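PDB 3IA4: dihydrofolate reductase from Moritella profunda, which catalyses the NADPH-dependent reduction of 7,8-dihydrofolate to 5,6,7,8-tetrahydrofolate, a step probably essential for glycine, purine and DNA precursor synthesis. Local coordinates for residues Lys39-Gly44 / Arg58-Leu63; Asp110-Thr115 / Thr125-Tyr130. All blocks are in the same frame, centred on the assembly; numbering follows the deposited sequence.

From the N terminus, strand 2-9 comes first and takes an inner place in the mixed sheet. Interaction 1 follows: the chain leaves 39-44, passes through helix 45-51 and returns at 58-63 as a parallel neighbour, closing a beta-alpha-beta unit. Interaction 2 closes a later loop: after strand 111-117 the chain returns at 125-130 and lies over one face of the sheet. The two are consecutive, neither nesting nor crossing, their centres about 17 Å apart. They share the sheet and NADPH, which meets G44 and L63 through its adenosine half and T125 at its nicotinamide ribose. K39 NZ, salt-bridged to E92, also packs 3.4 Å from Y113 OH, which hydrogen-bonds the same glutamate.

Interaction 1: Lys39-Gly44 / Arg58-Leu63; sequences KPIVMG and RLNIVL. With NDP (NADPH dihydro-nicotinamide-adenine-dinucleotide phosphate), chain E.
Strands 41-44 and 60-63 pair in parallel within the mixed sheet of the dihydrofolate reductase fold, as the two strands of a beta-alpha-beta crossover through helix 45-51. Their short axes approach to 4.7 Å with 26° between directions. Four backbone bonds set the register: I41 N to L59 O, I61 N to I41 O, M43 N to I61 O and L63 N to M43 O. The last is the shortest at 2.7 Å, and the M43 N bond is the most bent, with 148° at its hydrogen.

Side chains divide between the faces. I41, M43, N60 and V62 share one: I41 and N60 lie side by side, and I41 CD1 comes 3.9 Å from N60 OD1. M43 CG, set between the backbone N and the carbonyl carbon (chi1 75°), stands 3.9 Å from V62 CG2. The M43 chain bends at chi3, and CE comes near N60 OD1. F48 of helix 45-51 touches M43 and V62. On the other face V42 branches: CG2 meets I61 CD1, while CG1 meets L63 CD1 at 3.7 Å; helix 80-87 packs against V42, I61 and L63.

N60 is fixed at both amide atoms. ND2 donates to R58 O from above the carbonyl plane, and OD1 accepts from L55 N. R58 lays CG 3.2 Å from K39 O, while its guanidinium reaches P56 O, T36 OG1 and methotrexate.

At the C-terminal ends of the strands, L63 CD2 lies 3.8 Å from NDP N1A. G44, at the N-cap position before helix 45-51, brings its CA to 3.5 Å from NDP O5B. The chemistry is thus backbone bonding with apolar packing, linking R58 of the methotrexate pocket, at the start of the pair, to the NADPH-binding C-terminal ends of the strands.

Interaction 2: Asp110-Thr115 / Thr125-Tyr130; sequences DRLYLT and TWFPDY. With NDP (NADPH dihydro-nicotinamide-adenine-dinucleotide phosphate), chain E.
L114 and Y130 meet tip to tip in a CH-pi contact, where the chain after strand 125-126 folds back over one face of the mixed sheet of the dihydrofolate reductase fold. L114 CD1 stands over a face of the Y130 ring, 3.8 Å from its centroid and 22° off the ring normal. The methyl is displaced toward the rim, and its nearest ring atom is CZ.

L112, two residues earlier and pointing from the same side of strand 111-117, crosses Y130 at a slant nearer the backbone. Its CD1 comes 3.6 Å from Y130 CB. The two leucines therefore line Y130 from root to hydroxyl end: L112 at CB and CG, L114 at CZ and OH. CG of Y130, set between the backbone N and the carbonyl carbon (chi1 65°), is itself 3.8 Å from L112 CD1. L158 of strand 153-160 and L106 also touch this side chain.

F127 supplies the second aromatic group. The ring's edge, at CZ, meets L112 CD2, which lies near the ring plane 4.3 Å away. L114 CD2 approaches the same CZ obliquely. One face of the F127 ring carries P128 CD near the rim, and Y102 meets the ring with planes at about 55°. I15 of strand 14-16, an NADPH-binding residue, packs on F127 as well.

No hydrogen bond spans the two segments; the attachment is wholly apolar and buries 185 Å². T115, next to L114, touches methotrexate, and T125 OG1 lies 3.6 Å from NDP O3D.

Interaction 1: Lys39-Gly44 / Arg58-Leu63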
ATOM      1  N   LYS A  39      -4.945   8.131  -8.939  1.00 14.50           N
ATOM      2  CA  LYS A  39      -4.335   6.937  -9.519  1.00 12.95           C
ATOM      3  C   LYS A  39      -5.249   5.718  -9.205  1.00 17.60           C
ATOM      4  O   LYS A  39      -5.965   5.718  -8.194  1.00 14.45           O
ATOM      5  CB  LYS A  39      -2.950   6.692  -8.899  1.00 14.57           C
ATOM      6  CG  LYS A  39      -2.012   7.895  -8.975  1.00 16.92           C
ATOM      7  CD  LYS A  39      -0.691   7.579  -8.319  1.00 16.93           C
ATOM      8  CE  LYS A  39       0.198   8.870  -8.289  1.00 19.91           C
ATOM      9  NZ  LYS A  39       1.464   8.618  -7.559  1.00 20.06           N
ATOM     10  N   PRO A  40      -5.192   4.660 -10.026  1.00 14.07           N
ATOM     11  CA  PRO A  40      -5.913   3.448  -9.651  1.00 12.08           C
ATOM     12  C   PRO A  40      -5.198   2.834  -8.472  1.00 13.41           C
ATOM     13  O   PRO A  40      -3.950   2.908  -8.436  1.00 15.52           O
ATOM     14  CB  PRO A  40      -5.715   2.507 -10.856  1.00 16.26           C
ATOM     15  CG  PRO A  40      -5.230   3.401 -11.967  1.00 21.41           C
ATOM     16  CD  PRO A  40      -4.492   4.508 -11.313  1.00 18.80           C
ATOM     17  N   ILE A  41      -5.948   2.287  -7.540  1.00 11.25           N
ATOM     18  CA  ILE A  41      -5.369   1.587  -6.382  1.00 11.99           C
ATOM     19  C   ILE A  41      -5.854   0.137  -6.408  1.00 14.59           C
ATOM     20  O   ILE A  41      -7.038  -0.128  -6.612  1.00 12.88           O
ATOM     21  CB  ILE A  41      -5.735   2.307  -5.052  1.00 11.42           C
ATOM     22  CG1 ILE A  41      -7.253   2.412  -4.807  1.00 13.31           C
ATOM     23  CG2 ILE A  41      -4.998   3.656  -4.983  1.00 11.80           C
ATOM     24  CD1 ILE A  41      -7.554   3.039  -3.410  1.00 12.46           C
ATOM     25  N   VAL A  42      -4.918  -0.803  -6.241  1.00 10.20           N
ATOM     26  CA  VAL A  42      -5.217  -2.206  -6.295  1.00 12.40           C
ATOM     27  C   VAL A  42      -4.947  -2.792  -4.900  1.00 11.80           C
ATOM     28  O   VAL A  42      -3.911  -2.499  -4.308  1.00 11.74           O
ATOM     29  CB  VAL A  42      -4.263  -2.893  -7.292  1.00 14.01           C
ATOM     30  CG1 VAL A  42      -4.528  -4.342  -7.271  1.00 12.47           C
ATOM     31  CG2 VAL A  42      -4.521  -2.317  -8.713  1.00 14.99           C
ATOM     32  N   MET A  43      -5.887  -3.560  -4.382  1.00  8.94           N
ATOM     33  CA  MET A  43      -5.775  -4.092  -2.994  1.00 11.08           C
ATOM     34  C   MET A  43      -6.379  -5.484  -2.900  1.00 11.18           C
ATOM     35  O   MET A  43      -7.286  -5.871  -3.689  1.00 11.14           O
ATOM     36  CB  MET A  43      -6.482  -3.150  -2.041  1.00 10.36           C
ATOM     37  CG  MET A  43      -7.975  -3.216  -2.084  1.00 11.24           C
ATOM     38  SD  MET A  43      -8.798  -1.720  -1.403  1.00 14.98           S
ATOM     39  CE  MET A  43      -8.576  -0.558  -2.797  1.00 12.51           C
ATOM     40  N   GLY A  44      -5.925  -6.228  -1.890  1.00  9.37           N
ATOM     41  CA  GLY A  44      -6.566  -7.527  -1.588  1.00 10.15           C
ATOM     42  C   GLY A  44      -7.860  -7.296  -0.854  1.00 11.17           C
ATOM     43  O   GLY A  44      -8.124  -6.222  -0.286  1.00 12.12           O
ATOM     44  N   ARG A  58     -10.058   7.935  -6.662  1.00 14.50           N
ATOM     45  CA  ARG A  58      -9.264   6.782  -7.105  1.00 14.39           C
ATOM     46  C   ARG A  58     -10.133   5.689  -7.649  1.00 11.65           C
ATOM     47  O   ARG A  58     -11.160   5.401  -7.082  1.00 15.13           O
ATOM     48  CB  ARG A  58      -8.444   6.257  -5.898  1.00 14.19           C
ATOM     49  CG  ARG A  58      -7.226   7.148  -5.564  1.00 14.68           C
ATOM     50  CD  ARG A  58      -6.841   7.134  -4.095  1.00 14.03           C
ATOM     51  NE  ARG A  58      -7.846   7.876  -3.343  1.00 13.52           N
ATOM     52  CZ  ARG A  58      -7.727   8.217  -2.059  1.00 18.92           C
ATOM     53  NH1 ARG A  58      -6.633   7.869  -1.319  1.00 14.31           N
ATOM     54  NH2 ARG A  58      -8.732   8.866  -1.491  1.00 14.68           N
ATOM     55  N   LEU A  59      -9.691   5.003  -8.743  1.00 12.24           N
ATOM     56  CA  LEU A  59     -10.333   3.764  -9.189  1.00 13.32           C
ATOM     57  C   LEU A  59      -9.951   2.689  -8.178  1.00 15.70           C
ATOM     58  O   LEU A  59      -8.768   2.396  -8.062  1.00 16.62           O
ATOM     59  CB  LEU A  59      -9.814   3.362 -10.586  1.00 16.90           C
ATOM     60  CG  LEU A  59     -10.290   2.004 -11.109  1.00 19.07           C
ATOM     61  CD1 LEU A  59     -11.812   1.851 -11.026  1.00 21.26           C
ATOM     62  CD2 LEU A  59      -9.723   1.695 -12.560  1.00 19.31           C
ATOM     63  N   ASN A  60     -10.932   2.159  -7.442  1.00 13.33           N
ATOM     64  CA  ASN A  60     -10.613   1.150  -6.413  1.00 11.57           C
ATOM     65  C   ASN A  60     -10.752  -0.239  -7.052  1.00 10.96           C
ATOM     66  O   ASN A  60     -11.843  -0.632  -7.406  1.00 15.72           O
ATOM     67  CB  ASN A  60     -11.576   1.223  -5.197  1.00 15.24           C
ATOM     68  CG  ASN A  60     -11.330   2.431  -4.284  1.00 16.38           C
ATOM     69  OD1 ASN A  60     -11.316   2.284  -3.074  1.00 16.45           O
ATOM     70  ND2 ASN A  60     -11.217   3.631  -4.849  1.00 18.70           N
ATOM     71  N   ILE A  61      -9.660  -1.027  -7.130  1.00 11.80           N
ATOM     72  CA  ILE A  61      -9.713  -2.373  -7.723  1.00 13.96           C
ATOM     73  C   ILE A  61      -9.444  -3.340  -6.581  1.00 13.53           C
ATOM     74  O   ILE A  61      -8.458  -3.153  -5.890  1.00 11.41           O
ATOM     75  CB  ILE A  61      -8.637  -2.501  -8.837  1.00 12.70           C
ATOM     76  CG1 ILE A  61      -8.911  -1.481  -9.946  1.00 16.28           C
ATOM     77  CG2 ILE A  61      -8.511  -3.968  -9.365  1.00 14.71           C
ATOM     78  CD1 ILE A  61      -7.745  -1.295 -10.915  1.00 15.51           C
ATOM     79  N   VAL A  62     -10.327  -4.329  -6.381  1.00  9.82           N
ATOM     80  CA  VAL A  62     -10.179  -5.215  -5.225  1.00 10.83           C
ATOM     81  C   VAL A  62     -10.023  -6.645  -5.727  1.00 14.14           C
ATOM     82  O   VAL A  62     -10.825  -7.119  -6.534  1.00 13.08           O
ATOM     83  CB  VAL A  62     -11.362  -5.107  -4.282  1.00 11.55           C
ATOM     84  CG1 VAL A  62     -11.237  -6.131  -3.110  1.00 12.72           C
ATOM     85  CG2 VAL A  62     -11.429  -3.706  -3.756  1.00 12.04           C
ATOM     86  N   LEU A  63      -8.990  -7.365  -5.237  1.00 11.88           N
ATOM     87  CA  LEU A  63      -8.798  -8.751  -5.644  1.00 12.64           C
ATOM     88  C   LEU A  63      -9.588  -9.741  -4.796  1.00 13.98           C
ATOM     89  O   LEU A  63      -9.437  -9.795  -3.557  1.00 13.04           O
ATOM     90  CB  LEU A  63      -7.285  -9.079  -5.538  1.00 10.94           C
ATOM     91  CG  LEU A  63      -6.576  -8.442  -6.741  1.00 16.77           C
ATOM     92  CD1 LEU A  63      -5.202  -7.918  -6.397  1.00 21.23           C
ATOM     93  CD2 LEU A  63      -6.498  -9.486  -7.858  1.00 16.99           C
TER
HETATM   94  PA  NDP E 163      -4.853  -8.811   1.610  1.00 11.71           P
HETATM   95  O1A NDP E 163      -3.631  -8.984   0.746  1.00 12.52           O
HETATM   96  O2A NDP E 163      -5.421  -7.455   1.895  1.00 12.37           O
HETATM   97  O5B NDP E 163      -6.103  -9.729   1.089  1.00 11.41           O
HETATM   98  C5B NDP E 163      -5.845 -11.103   0.732  1.00 11.27           C
HETATM   99  C4B NDP E 163      -7.124 -11.599   0.068  1.00 13.33           C
HETATM  100  O4B NDP E 163      -7.094 -11.112  -1.281  1.00 14.51           O
HETATM  101  C3B NDP E 163      -7.080 -13.132  -0.149  1.00 14.88           C
HETATM  102  O3B NDP E 163      -7.511 -13.804   1.030  1.00 15.25           O
HETATM  103  C2B NDP E 163      -7.966 -13.347  -1.365  1.00 16.38           C
HETATM  104  O2B NDP E 163      -9.333 -13.034  -1.076  1.00 15.77           O
HETATM  105  C1B NDP E 163      -7.500 -12.170  -2.198  1.00 13.11           C
HETATM  106  N9A NDP E 163      -6.396 -12.494  -3.125  1.00 12.61           N
HETATM  107  C8A NDP E 163      -5.088 -12.481  -2.821  1.00 16.73           C
HETATM  108  N7A NDP E 163      -4.336 -12.728  -3.913  1.00 17.11           N
HETATM  109  C5A NDP E 163      -5.199 -12.887  -4.956  1.00 15.82           C
HETATM  110  C6A NDP E 163      -5.104 -13.130  -6.402  1.00 21.11           C
HETATM  111  N6A NDP E 163      -3.905 -13.327  -7.041  1.00 17.89           N
HETATM  112  N1A NDP E 163      -6.305 -13.184  -7.073  1.00 17.29           N
HETATM  113  C2A NDP E 163      -7.504 -12.990  -6.535  1.00 14.90           C
HETATM  114  N3A NDP E 163      -7.647 -12.765  -5.231  1.00 18.10           N
HETATM  115  C4A NDP E 163      -6.536 -12.702  -4.425  1.00 15.18           C
HETATM  116  O3  NDP E 163      -4.661  -9.575   3.023  1.00 11.59           O
HETATM  117  PN  NDP E 163      -3.512  -9.700   4.143  1.00 12.43           P
HETATM  118  O1N NDP E 163      -2.297 -10.277   3.516  1.00 14.03           O
HETATM  119  O2N NDP E 163      -4.113 -10.376   5.322  1.00 14.24           O
HETATM  120  O5D NDP E 163      -3.138  -8.193   4.458  1.00 12.63           O
HETATM  121  C5D NDP E 163      -4.028  -7.426   5.256  1.00 12.17           C
HETATM  122  C4D NDP E 163      -3.259  -6.799   6.414  1.00 12.08           C
HETATM  123  O4D NDP E 163      -2.354  -5.750   5.904  1.00 12.16           O
HETATM  124  C3D NDP E 163      -4.148  -6.100   7.454  1.00 13.06           C
HETATM  125  O3D NDP E 163      -3.566  -6.288   8.759  1.00 15.61           O
HETATM  126  C2D NDP E 163      -4.043  -4.616   7.099  1.00 10.49           C
HETATM  127  O2D NDP E 163      -4.290  -3.720   8.211  1.00 14.26           O
HETATM  128  C1D NDP E 163      -2.605  -4.551   6.662  1.00 12.10           C
HETATM  129  N1N NDP E 163      -2.271  -3.458   5.755  1.00 13.82           N
HETATM  130  C2N NDP E 163      -1.269  -2.648   6.103  1.00 12.02           C
HETATM  131  C3N NDP E 163      -0.843  -1.678   5.231  1.00 10.14           C
HETATM  132  C7N NDP E 163       0.272  -0.780   5.665  1.00 10.00           C
HETATM  133  O7N NDP E 163       0.745  -0.022   4.844  1.00 10.91           O
HETATM  134  N7N NDP E 163       0.830  -0.874   6.876  1.00 10.06           N
HETATM  135  C4N NDP E 163      -1.453  -1.413   3.863  1.00 12.05           C
HETATM  136  C5N NDP E 163      -2.473  -2.417   3.609  1.00  8.88           C
HETATM  137  C6N NDP E 163      -2.868  -3.339   4.548  1.00 14.82           C
HETATM  138  P2B NDP E 163     -10.506 -14.124  -1.347  1.00 15.16           P
HETATM  139  O1X NDP E 163     -11.718 -13.304  -1.254  1.00 16.31           O
HETATM  140  O2X NDP E 163     -10.141 -14.725  -2.662  1.00 14.37           O
HETATM  141  O3X NDP E 163     -10.313 -15.172  -0.286  1.00 19.52           O

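Interaction 2: Asp110-Thr115 / Thr125-Tyr130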
ATOM      1  N   ASP A 110       8.069  -1.435 -10.045  1.00 10.75           N
ATOM      2  CA  ASP A 110       9.043  -0.465 -10.490  1.00 13.76           C
ATOM      3  C   ASP A 110       9.452   0.487  -9.338  1.00 11.30           C
ATOM      4  O   ASP A 110      10.585   1.004  -9.356  1.00 12.77           O
ATOM      5  CB  ASP A 110       8.389   0.374 -11.608  1.00 13.30           C
ATOM      6  CG  ASP A 110       8.095  -0.445 -12.864  1.00 20.55           C
ATOM      7  OD1 ASP A 110       6.967  -0.349 -13.378  1.00 19.87           O
ATOM      8  OD2 ASP A 110       8.993  -1.175 -13.379  1.00 20.36           O
ATOM      9  N   ARG A 111       8.502   0.816  -8.438  1.00 11.83           N
ATOM     10  CA  ARG A 111       8.755   1.761  -7.347  1.00 11.15           C
ATOM     11  C   ARG A 111       8.098   1.233  -6.071  1.00  9.98           C
ATOM     12  O   ARG A 111       7.051   0.572  -6.150  1.00 11.33           O
ATOM     13  CB  ARG A 111       8.126   3.140  -7.651  1.00 12.92           C
ATOM     14  CG  ARG A 111       8.678   3.859  -8.857  1.00 12.28           C
ATOM     15  CD  ARG A 111       7.850   5.121  -9.018  1.00 18.27           C
ATOM     16  NE  ARG A 111       8.474   5.962 -10.033  1.00 23.30           N
ATOM     17  CZ  ARG A 111       7.933   7.110 -10.425  1.00 26.30           C
ATOM     18  NH1 ARG A 111       6.745   7.458  -9.952  1.00 25.96           N
ATOM     19  NH2 ARG A 111       8.549   7.862 -11.340  1.00 28.28           N
ATOM     20  N   LEU A 112       8.688   1.554  -4.925  1.00  9.44           N
ATOM     21  CA  LEU A 112       8.076   1.360  -3.621  1.00  8.63           C
ATOM     22  C   LEU A 112       7.964   2.715  -2.970  1.00 10.20           C
ATOM     23  O   LEU A 112       8.947   3.447  -2.869  1.00 12.71           O
ATOM     24  CB  LEU A 112       8.953   0.481  -2.725  1.00  8.66           C
ATOM     25  CG  LEU A 112       9.202  -0.937  -3.301  1.00  9.85           C
ATOM     26  CD1 LEU A 112      10.143  -1.699  -2.330  1.00 11.42           C
ATOM     27  CD2 LEU A 112       7.926  -1.733  -3.637  1.00 11.52           C
ATOM     28  N   TYR A 113       6.774   3.048  -2.503  1.00 10.20           N
ATOM     29  CA  TYR A 113       6.578   4.259  -1.730  1.00 10.06           C
ATOM     30  C   TYR A 113       6.504   3.784  -0.287  1.00  8.90           C
ATOM     31  O   TYR A 113       5.474   3.289   0.166  1.00  9.38           O
ATOM     32  CB  TYR A 113       5.223   4.909  -2.079  1.00 10.65           C
ATOM     33  CG  TYR A 113       5.127   5.555  -3.463  1.00 11.82           C
ATOM     34  CD1 TYR A 113       4.699   6.874  -3.559  1.00 16.32           C
ATOM     35  CD2 TYR A 113       5.369   4.844  -4.641  1.00 12.50           C
ATOM     36  CE1 TYR A 113       4.526   7.471  -4.769  1.00 17.27           C
ATOM     37  CE2 TYR A 113       5.216   5.477  -5.911  1.00 13.11           C
ATOM     38  CZ  TYR A 113       4.759   6.787  -5.926  1.00 15.00           C
ATOM     39  OH  TYR A 113       4.635   7.439  -7.142  1.00 17.68           O
ATOM     40  N   LEU A 114       7.603   3.883   0.447  1.00  9.34           N
ATOM     41  CA  LEU A 114       7.630   3.357   1.802  1.00 10.15           C
ATOM     42  C   LEU A 114       7.600   4.465   2.848  1.00 11.62           C
ATOM     43  O   LEU A 114       8.411   5.378   2.845  1.00 12.27           O
ATOM     44  CB  LEU A 114       8.917   2.537   2.031  1.00 10.18           C
ATOM     45  CG  LEU A 114       9.107   1.336   1.061  1.00 10.15           C
ATOM     46  CD1 LEU A 114      10.311   0.498   1.401  1.00 12.78           C
ATOM     47  CD2 LEU A 114       7.842   0.439   1.075  1.00 11.30           C
ATOM     48  N   THR A 115       6.733   4.301   3.806  1.00 10.50           N
ATOM     49  CA  THR A 115       6.850   5.110   5.026  1.00 11.07           C
ATOM     50  C   THR A 115       7.463   4.200   6.086  1.00 14.07           C
ATOM     51  O   THR A 115       7.028   3.053   6.225  1.00 15.29           O
ATOM     52  CB  THR A 115       5.448   5.468   5.451  1.00  9.87           C
ATOM     53  OG1 THR A 115       4.900   6.347   4.453  1.00 11.16           O
ATOM     54  CG2 THR A 115       5.449   6.201   6.827  1.00 13.19           C
ATOM     55  N   THR A 125       1.204  -9.564  10.038  1.00  9.90           N
ATOM     56  CA  THR A 125       1.435  -9.400   8.593  1.00  7.54           C
ATOM     57  C   THR A 125       2.668  -8.517   8.414  1.00  7.43           C
ATOM     58  O   THR A 125       2.894  -7.556   9.174  1.00  9.14           O
ATOM     59  CB  THR A 125       0.253  -8.750   7.847  1.00 14.30           C
ATOM     60  OG1 THR A 125      -0.255  -7.701   8.621  1.00 17.69           O
ATOM     61  CG2 THR A 125      -0.886  -9.793   7.724  1.00 17.12           C
ATOM     62  N   TRP A 126       3.511  -8.889   7.462  1.00  7.85           N
ATOM     63  CA  TRP A 126       4.770  -8.193   7.257  1.00  6.79           C
ATOM     64  C   TRP A 126       4.915  -7.837   5.805  1.00 11.06           C
ATOM     65  O   TRP A 126       4.517  -8.604   4.904  1.00 11.10           O
ATOM     66  CB  TRP A 126       5.976  -9.130   7.628  1.00  8.62           C
ATOM     67  CG  TRP A 126       6.050  -9.366   9.088  1.00  9.40           C
ATOM     68  CD1 TRP A 126       6.857  -8.711   9.966  1.00 10.14           C
ATOM     69  CD2 TRP A 126       5.309 -10.332   9.848  1.00  8.22           C
ATOM     70  NE1 TRP A 126       6.605  -9.156  11.261  1.00 10.58           N
ATOM     71  CE2 TRP A 126       5.667 -10.155  11.210  1.00 10.47           C
ATOM     72  CE3 TRP A 126       4.335 -11.309   9.515  1.00  8.91           C
ATOM     73  CZ2 TRP A 126       5.080 -10.904  12.251  1.00 10.32           C
ATOM     74  CZ3 TRP A 126       3.740 -12.063  10.572  1.00 10.59           C
ATOM     75  CH2 TRP A 126       4.133 -11.848  11.919  1.00  9.84           C
ATOM     76  N   PHE A 127       5.548  -6.721   5.539  1.00  8.65           N
ATOM     77  CA  PHE A 127       5.939  -6.371   4.118  1.00  7.86           C
ATOM     78  C   PHE A 127       6.982  -7.382   3.619  1.00  9.53           C
ATOM     79  O   PHE A 127       7.781  -7.942   4.390  1.00 10.73           O
ATOM     80  CB  PHE A 127       6.587  -4.950   4.128  1.00  9.90           C
ATOM     81  CG  PHE A 127       6.625  -4.319   2.765  1.00  9.79           C
ATOM     82  CD1 PHE A 127       7.826  -4.222   2.042  1.00  7.71           C
ATOM     83  CD2 PHE A 127       5.426  -3.885   2.188  1.00  8.31           C
ATOM     84  CE1 PHE A 127       7.828  -3.651   0.721  1.00  9.25           C
ATOM     85  CE2 PHE A 127       5.412  -3.328   0.911  1.00  8.02           C
ATOM     86  CZ  PHE A 127       6.597  -3.240   0.143  1.00  9.39           C
ATOM     87  N   PRO A 128       7.048  -7.631   2.308  1.00  8.60           N
ATOM     88  CA  PRO A 128       8.065  -8.559   1.812  1.00  6.60           C
ATOM     89  C   PRO A 128       9.522  -8.048   2.016  1.00 11.48           C
ATOM     90  O   PRO A 128       9.748  -6.881   2.268  1.00 10.12           O
ATOM     91  CB  PRO A 128       7.782  -8.572   0.279  1.00 10.98           C
ATOM     92  CG  PRO A 128       6.604  -7.779   0.035  1.00 12.87           C
ATOM     93  CD  PRO A 128       6.049  -7.251   1.282  1.00  9.47           C
ATOM     94  N   ASP A 129      10.509  -8.942   1.943  1.00 11.21           N
ATOM     95  CA  ASP A 129      11.908  -8.544   2.087  1.00 10.25           C
ATOM     96  C   ASP A 129      12.422  -7.868   0.774  1.00 12.53           C
ATOM     97  O   ASP A 129      13.072  -8.482  -0.093  1.00 11.74           O
ATOM     98  CB  ASP A 129      12.734  -9.818   2.380  1.00 10.36           C
ATOM     99  CG  ASP A 129      14.180  -9.529   2.578  1.00 18.10           C
ATOM    100  OD1 ASP A 129      14.474  -8.359   2.857  1.00 15.31           O
ATOM    101  OD2 ASP A 129      15.038 -10.444   2.377  1.00 17.68           O
ATOM    102  N   TYR A 130      12.013  -6.624   0.571  1.00 12.72           N
ATOM    103  CA  TYR A 130      12.381  -5.922  -0.643  1.00 11.46           C
ATOM    104  C   TYR A 130      13.892  -5.732  -0.759  1.00 11.06           C
ATOM    105  O   TYR A 130      14.436  -5.545  -1.864  1.00 12.38           O
ATOM    106  CB  TYR A 130      11.641  -4.559  -0.696  1.00 13.06           C
ATOM    107  CG  TYR A 130      12.050  -3.591   0.385  1.00 10.22           C
ATOM    108  CD1 TYR A 130      11.475  -3.665   1.689  1.00 13.16           C
ATOM    109  CD2 TYR A 130      13.024  -2.614   0.150  1.00 14.45           C
ATOM    110  CE1 TYR A 130      11.853  -2.792   2.702  1.00 13.97           C
ATOM    111  CE2 TYR A 130      13.409  -1.725   1.179  1.00 14.31           C
ATOM    112  CZ  TYR A 130      12.814  -1.820   2.428  1.00 15.53           C
ATOM    113  OH  TYR A 130      13.218  -0.963   3.397  1.00 18.54           O
TER
HETATM  114  PA  NDP E 163      -4.853  -8.811   1.610  1.00 11.71           P
HETATM  115  O1A NDP E 163      -3.631  -8.984   0.746  1.00 12.52           O
HETATM  116  O2A NDP E 163      -5.421  -7.455   1.895  1.00 12.37           O
HETATM  117  O5B NDP E 163      -6.103  -9.729   1.089  1.00 11.41           O
HETATM  118  C5B NDP E 163      -5.845 -11.103   0.732  1.00 11.27           C
HETATM  119  C4B NDP E 163      -7.124 -11.599   0.068  1.00 13.33           C
HETATM  120  O4B NDP E 163      -7.094 -11.112  -1.281  1.00 14.51           O
HETATM  121  C3B NDP E 163      -7.080 -13.132  -0.149  1.00 14.88           C
HETATM  122  O3B NDP E 163      -7.511 -13.804   1.030  1.00 15.25           O
HETATM  123  C2B NDP E 163      -7.966 -13.347  -1.365  1.00 16.38           C
HETATM  124  O2B NDP E 163      -9.333 -13.034  -1.076  1.00 15.77           O
HETATM  125  C1B NDP E 163      -7.500 -12.170  -2.198  1.00 13.11           C
HETATM  126  N9A NDP E 163      -6.396 -12.494  -3.125  1.00 12.61           N
HETATM  127  C8A NDP E 163      -5.088 -12.481  -2.821  1.00 16.73           C
HETATM  128  N7A NDP E 163      -4.336 -12.728  -3.913  1.00 17.11           N
HETATM  129  C5A NDP E 163      -5.199 -12.887  -4.956  1.00 15.82           C
HETATM  130  C6A NDP E 163      -5.104 -13.130  -6.402  1.00 21.11           C
HETATM  131  N6A NDP E 163      -3.905 -13.327  -7.041  1.00 17.89           N
HETATM  132  N1A NDP E 163      -6.305 -13.184  -7.073  1.00 17.29           N
HETATM  133  C2A NDP E 163      -7.504 -12.990  -6.535  1.00 14.90           C
HETATM  134  N3A NDP E 163      -7.647 -12.765  -5.231  1.00 18.10           N
HETATM  135  C4A NDP E 163      -6.536 -12.702  -4.425  1.00 15.18           C
HETATM  136  O3  NDP E 163      -4.661  -9.575   3.023  1.00 11.59           O
HETATM  137  PN  NDP E 163      -3.512  -9.700   4.143  1.00 12.43           P
HETATM  138  O1N NDP E 163      -2.297 -10.277   3.516  1.00 14.03           O
HETATM  139  O2N NDP E 163      -4.113 -10.376   5.322  1.00 14.24           O
HETATM  140  O5D NDP E 163      -3.138  -8.193   4.458  1.00 12.63           O
HETATM  141  C5D NDP E 163      -4.028  -7.426   5.256  1.00 12.17           C
HETATM  142  C4D NDP E 163      -3.259  -6.799   6.414  1.00 12.08           C
HETATM  143  O4D NDP E 163      -2.354  -5.750   5.904  1.00 12.16           O
HETATM  144  C3D NDP E 163      -4.148  -6.100   7.454  1.00 13.06           C
HETATM  145  O3D NDP E 163      -3.566  -6.288   8.759  1.00 15.61           O
HETATM  146  C2D NDP E 163      -4.043  -4.616   7.099  1.00 10.49           C
HETATM  147  O2D NDP E 163      -4.290  -3.720   8.211  1.00 14.26           O
HETATM  148  C1D NDP E 163      -2.605  -4.551   6.662  1.00 12.10           C
HETATM  149  N1N NDP E 163      -2.271  -3.458   5.755  1.00 13.82           N
HETATM  150  C2N NDP E 163      -1.269  -2.648   6.103  1.00 12.02           C
HETATM  151  C3N NDP E 163      -0.843  -1.678   5.231  1.00 10.14           C
HETATM  152  C7N NDP E 163       0.272  -0.780   5.665  1.00 10.00           C
HETATM  153  O7N NDP E 163       0.745  -0.022   4.844  1.00 10.91           O
HETATM  154  N7N NDP E 163       0.830  -0.874   6.876  1.00 10.06           N
HETATM  155  C4N NDP E 163      -1.453  -1.413   3.863  1.00 12.05           C
HETATM  156  C5N NDP E 163      -2.473  -2.417   3.609  1.00  8.88           C
HETATM  157  C6N NDP E 163      -2.868  -3.339   4.548  1.00 14.82           C
HETATM  158  P2B NDP E 163     -10.506 -14.124  -1.347  1.00 15.16           P
HETATM  159  O1X NDP E 163     -11.718 -13.304  -1.254  1.00 16.31           O
HETATM  160  O2X NDP E 163     -10.141 -14.725  -2.662  1.00 14.37           O
HETATM  161  O3X NDP E 163     -10.313 -15.172  -0.286  1.00 19.52           O